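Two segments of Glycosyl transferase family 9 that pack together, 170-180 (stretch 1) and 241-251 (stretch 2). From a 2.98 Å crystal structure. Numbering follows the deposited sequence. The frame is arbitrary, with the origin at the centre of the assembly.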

# COMPACT_ATOMS: atom_id res chain seq x y z
N CYS A 170 -15.28 -9.87 11.26
CA CYS A 170 -16.66 -9.67 11.71
C CYS A 170 -17.21 -8.28 11.38
O CYS A 170 -18.28 -8.17 10.78
N GLN A 171 -16.49 -7.23 11.77
CA GLN A 171 -16.92 -5.89 11.40
C GLN A 171 -17.33 -5.90 9.95
O GLN A 171 -18.32 -5.27 9.58
N ALA A 172 -16.56 -6.60 9.12
CA ALA A 172 -16.83 -6.62 7.68
C ALA A 172 -17.94 -7.60 7.33
O ALA A 172 -18.77 -7.30 6.48
N GLN A 173 -17.98 -8.75 7.99
CA GLN A 173 -19.03 -9.70 7.69
C GLN A 173 -20.42 -9.11 7.95
O GLN A 173 -21.33 -9.21 7.12
N GLU A 174 -20.59 -8.48 9.11
CA GLU A 174 -21.88 -7.87 9.40
C GLU A 174 -22.17 -6.83 8.33
O GLU A 174 -23.08 -7.00 7.53
N PHE A 175 -21.38 -5.77 8.30
CA PHE A 175 -21.56 -4.72 7.31
C PHE A 175 -22.02 -5.25 5.97
O PHE A 175 -22.99 -4.76 5.40
N TYR A 176 -21.32 -6.25 5.45
CA TYR A 176 -21.64 -6.82 4.15
C TYR A 176 -22.97 -7.54 4.19
O TYR A 176 -23.82 -7.32 3.33
N SER A 177 -23.12 -8.42 5.18
CA SER A 177 -24.36 -9.15 5.38
C SER A 177 -25.52 -8.16 5.58
O SER A 177 -26.61 -8.34 5.03
N SER A 178 -25.26 -7.13 6.37
CA SER A 178 -26.12 -5.96 6.49
C SER A 178 -26.70 -5.63 5.13
O SER A 178 -27.92 -5.63 4.95
N HIS A 179 -25.82 -5.37 4.18
CA HIS A 179 -26.22 -5.02 2.82
C HIS A 179 -26.61 -6.21 1.99
O HIS A 179 -26.51 -6.17 0.77
N GLY A 180 -27.06 -7.27 2.65
CA GLY A 180 -27.55 -8.45 1.97
C GLY A 180 -26.64 -9.03 0.89
O GLY A 180 -27.13 -9.65 -0.07
N THR A 241 -28.26 1.21 -10.50
CA THR A 241 -28.18 0.01 -9.66
C THR A 241 -27.74 0.39 -8.26
O THR A 241 -27.26 1.50 -8.05
N LYS A 242 -27.88 -0.53 -7.31
CA LYS A 242 -27.61 -0.20 -5.91
C LYS A 242 -26.21 -0.62 -5.54
O LYS A 242 -25.92 -1.81 -5.42
N PRO A 243 -25.33 0.38 -5.36
CA PRO A 243 -23.97 0.17 -4.86
C PRO A 243 -23.97 -0.02 -3.34
O PRO A 243 -24.95 0.32 -2.67
N ILE A 244 -22.90 -0.59 -2.81
CA ILE A 244 -22.68 -0.55 -1.37
C ILE A 244 -21.73 0.59 -1.13
O ILE A 244 -20.81 0.79 -1.93
N VAL A 245 -21.93 1.34 -0.05
CA VAL A 245 -21.02 2.43 0.28
C VAL A 245 -20.20 2.15 1.53
O VAL A 245 -20.75 2.09 2.63
N ALA A 246 -18.89 1.96 1.36
CA ALA A 246 -17.99 1.66 2.48
C ALA A 246 -17.03 2.82 2.76
O ALA A 246 -16.12 2.71 3.59
N THR A 247 -17.27 3.93 2.06
CA THR A 247 -16.47 5.14 2.24
C THR A 247 -16.50 5.60 3.69
O THR A 247 -17.48 5.40 4.38
N GLY A 248 -15.41 6.20 4.15
CA GLY A 248 -15.30 6.61 5.53
C GLY A 248 -15.99 5.71 6.54
O GLY A 248 -16.29 6.14 7.65
N LYS A 249 -16.25 4.47 6.15
CA LYS A 249 -16.97 3.54 7.01
C LYS A 249 -16.07 2.49 7.62
O LYS A 249 -16.58 1.60 8.29
N PHE A 250 -14.76 2.57 7.39
CA PHE A 250 -13.81 1.59 7.96
C PHE A 250 -12.48 2.17 8.38
O PHE A 250 -11.97 3.10 7.78
N GLN A 251 -11.91 1.57 9.42
CA GLN A 251 -10.54 1.83 9.80
C GLN A 251 -9.68 0.87 8.99
O GLN A 251 -10.22 -0.02 8.32

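The helix of stretch 1, and His179 just after it, pack against a short strand and the loop that follows it in stretch 2. The two segments bury 473 Å² between them, both sides summed. No hydrogen bond crosses the contact, so it rests on apolar and aromatic packing.

Thr241 opens stretch 2 and is out of reach of the helix. Its chi1 is p, and its OG1 is hydrogen-bonded elsewhere in the structure.

Lys242 points toward stretch 1. Its chi1 is t, chi2 lies between wells at -123°, and chi3 and chi4 are both t. This extended chain carries the amine to His179, where Lys242 NZ lies 3.8 Å from His179 CD2. The contact is with a ring carbon and is not a hydrogen bond.

Pro243 turns away and makes no contact.

Ile244 points toward the helix, with chi1 m and chi2 t. It meets three aromatic side chains. Ile244 CG2 sits over one face of the His179 ring, 3.4 Å from His179 CD2, in a CH-pi contact. The same methyl, Ile244 CG2, is 3.5 Å from Phe175 CZ. The other branch ends near the tyrosine, with Ile244 CD1 4.3 Å from Tyr176 CD1. Tyr176 has chi1 m; its CA-to-CB bond points sideways, but the end of the side chain comes nearer. Its OH is hydrogen-bonded elsewhere in the structure.

His179 points toward stretch 2 with chi1 m. It is the first residue to leave helical geometry. Its ND1 donates back to the helix, with His179 ND1 2.9 Å from Phe175 O, although the position of that oxygen is less certain.

Val245 points its side chain away, as expected for the next residue along a strand. Its backbone still takes part: Val245 O is 3.5 Å from Phe175 CZ, at the edge of the ring.

Ala246 points sideways. Its methyl packs against Phe175, with Ala246 CB 3.8 Å from Phe175 CZ.

Thr247 and Gly248 make no contact. Gly248 has positive phi, which by itself favours glycine.

Lys249 points toward the helix with chi1 between wells at -99°. Its amine reaches the edge of the same ring, with Lys249 NZ 4.5 Å from Phe175 CE1.

Phe250 starts out sideways, but with chi1 m its ring comes nearer to the helix. Its edge meets the face of Phe175. The centroids are 5.0 Å apart and the planes lie at 70°, and Phe250 CZ is 3.7 Å from Phe175 CG. Phe175 points toward stretch 2, with chi1 t and chi2 92°, and is the hub of the contact. Further back along the helix, Phe250 CE1 lies 4.4 Å from Ala172 CA and 4.3 Å from Gln171 O. Both are backbone atoms. Gln171 points toward stretch 2, with chi1 m and chi2 t, and its NE2 is hydrogen-bonded elsewhere in the structure.

Gln251 has chi1 m and occupies the N-cap position before a helix. It makes no close contact with stretch 1.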

# COMPACT_ATOMS: atom_id res chain seq x y z
CB CYS A 170 -16.80 -9.97 13.20
SG CYS A 170 -16.40 -11.69 13.56
CB GLN A 171 -15.81 -4.87 11.59
CG GLN A 171 -15.63 -4.39 13.01
CD GLN A 171 -14.62 -3.25 13.09
OE1 GLN A 171 -14.68 -2.29 12.30
NE2 GLN A 171 -13.67 -3.36 14.03
CB ALA A 172 -15.57 -6.93 6.89
CB GLN A 173 -18.85 -11.03 8.44
CG GLN A 173 -20.02 -11.99 8.25
CD GLN A 173 -20.64 -11.95 6.83
OE1 GLN A 173 -19.95 -11.70 5.83
NE2 GLN A 173 -21.94 -12.21 6.75
CB GLU A 174 -21.91 -7.27 10.80
CG GLU A 174 -20.83 -6.24 11.07
CD GLU A 174 -21.17 -5.33 12.24
OE1 GLU A 174 -20.71 -4.17 12.23
OE2 GLU A 174 -21.89 -5.78 13.16
CB PHE A 175 -20.26 -3.95 7.11
CG PHE A 175 -20.29 -2.98 5.95
CD1 PHE A 175 -20.66 -1.66 6.15
CD2 PHE A 175 -19.90 -3.39 4.67
CE1 PHE A 175 -20.66 -0.75 5.10
CE2 PHE A 175 -19.90 -2.49 3.61
CZ PHE A 175 -20.28 -1.18 3.82
CB TYR A 176 -20.54 -7.76 3.68
CG TYR A 176 -19.40 -7.06 2.97
CD1 TYR A 176 -19.64 -5.97 2.15
CD2 TYR A 176 -18.10 -7.49 3.14
CE1 TYR A 176 -18.59 -5.32 1.50
CE2 TYR A 176 -17.04 -6.86 2.50
CZ TYR A 176 -17.29 -5.77 1.69
OH TYR A 176 -16.22 -5.16 1.07
CB SER A 177 -24.23 -10.09 6.59
OG SER A 177 -25.24 -11.08 6.59
CB SER A 178 -25.29 -4.77 6.98
OG SER A 178 -26.03 -3.57 7.00
CB HIS A 179 -25.10 -4.26 2.13
CG HIS A 179 -24.85 -2.92 2.72
ND1 HIS A 179 -24.52 -2.76 4.05
CD2 HIS A 179 -24.91 -1.68 2.19
CE1 HIS A 179 -24.36 -1.47 4.31
NE2 HIS A 179 -24.59 -0.79 3.19
CB THR A 241 -27.22 -1.08 -10.23
OG1 THR A 241 -25.86 -0.59 -10.23
CG2 THR A 241 -27.64 -1.52 -11.64
CB LYS A 242 -28.64 -0.84 -4.97
CG LYS A 242 -28.54 -0.43 -3.51
CD LYS A 242 -28.35 -1.65 -2.59
CE LYS A 242 -28.20 -1.25 -1.12
NZ LYS A 242 -27.70 -2.37 -0.26
CB PRO A 243 -23.28 1.48 -5.21
CG PRO A 243 -24.37 2.49 -5.20
CD PRO A 243 -25.60 1.79 -5.69
CB ILE A 244 -22.05 -1.83 -0.82
CG1 ILE A 244 -22.92 -3.05 -1.17
CG2 ILE A 244 -21.83 -1.71 0.69
CD1 ILE A 244 -22.27 -4.39 -0.91
CB VAL A 245 -21.75 3.78 0.40
CG1 VAL A 245 -20.74 4.90 0.56
CG2 VAL A 245 -22.64 4.02 -0.82
CB ALA A 246 -17.21 0.40 2.21
CB THR A 247 -17.00 6.27 1.37
OG1 THR A 247 -17.19 5.77 0.04
CG2 THR A 247 -16.01 7.42 1.34
CB LYS A 249 -18.09 2.84 6.22
CG LYS A 249 -19.50 3.41 6.38
CD LYS A 249 -20.08 3.08 7.74
CE LYS A 249 -21.58 3.29 7.76
NZ LYS A 249 -22.31 2.04 8.15
CB PHE A 250 -13.51 0.47 6.97
CG PHE A 250 -14.62 -0.49 6.80
CD1 PHE A 250 -14.89 -1.41 7.79
CD2 PHE A 250 -15.40 -0.48 5.66
CE1 PHE A 250 -15.94 -2.31 7.66
CE2 PHE A 250 -16.44 -1.38 5.52
CZ PHE A 250 -16.71 -2.29 6.53
CB GLN A 251 -10.36 1.60 11.28
CG GLN A 251 -11.06 2.61 12.16
CD GLN A 251 -10.58 2.54 13.60
OE1 GLN A 251 -10.13 1.49 14.07
NE2 GLN A 251 -10.66 3.67 14.31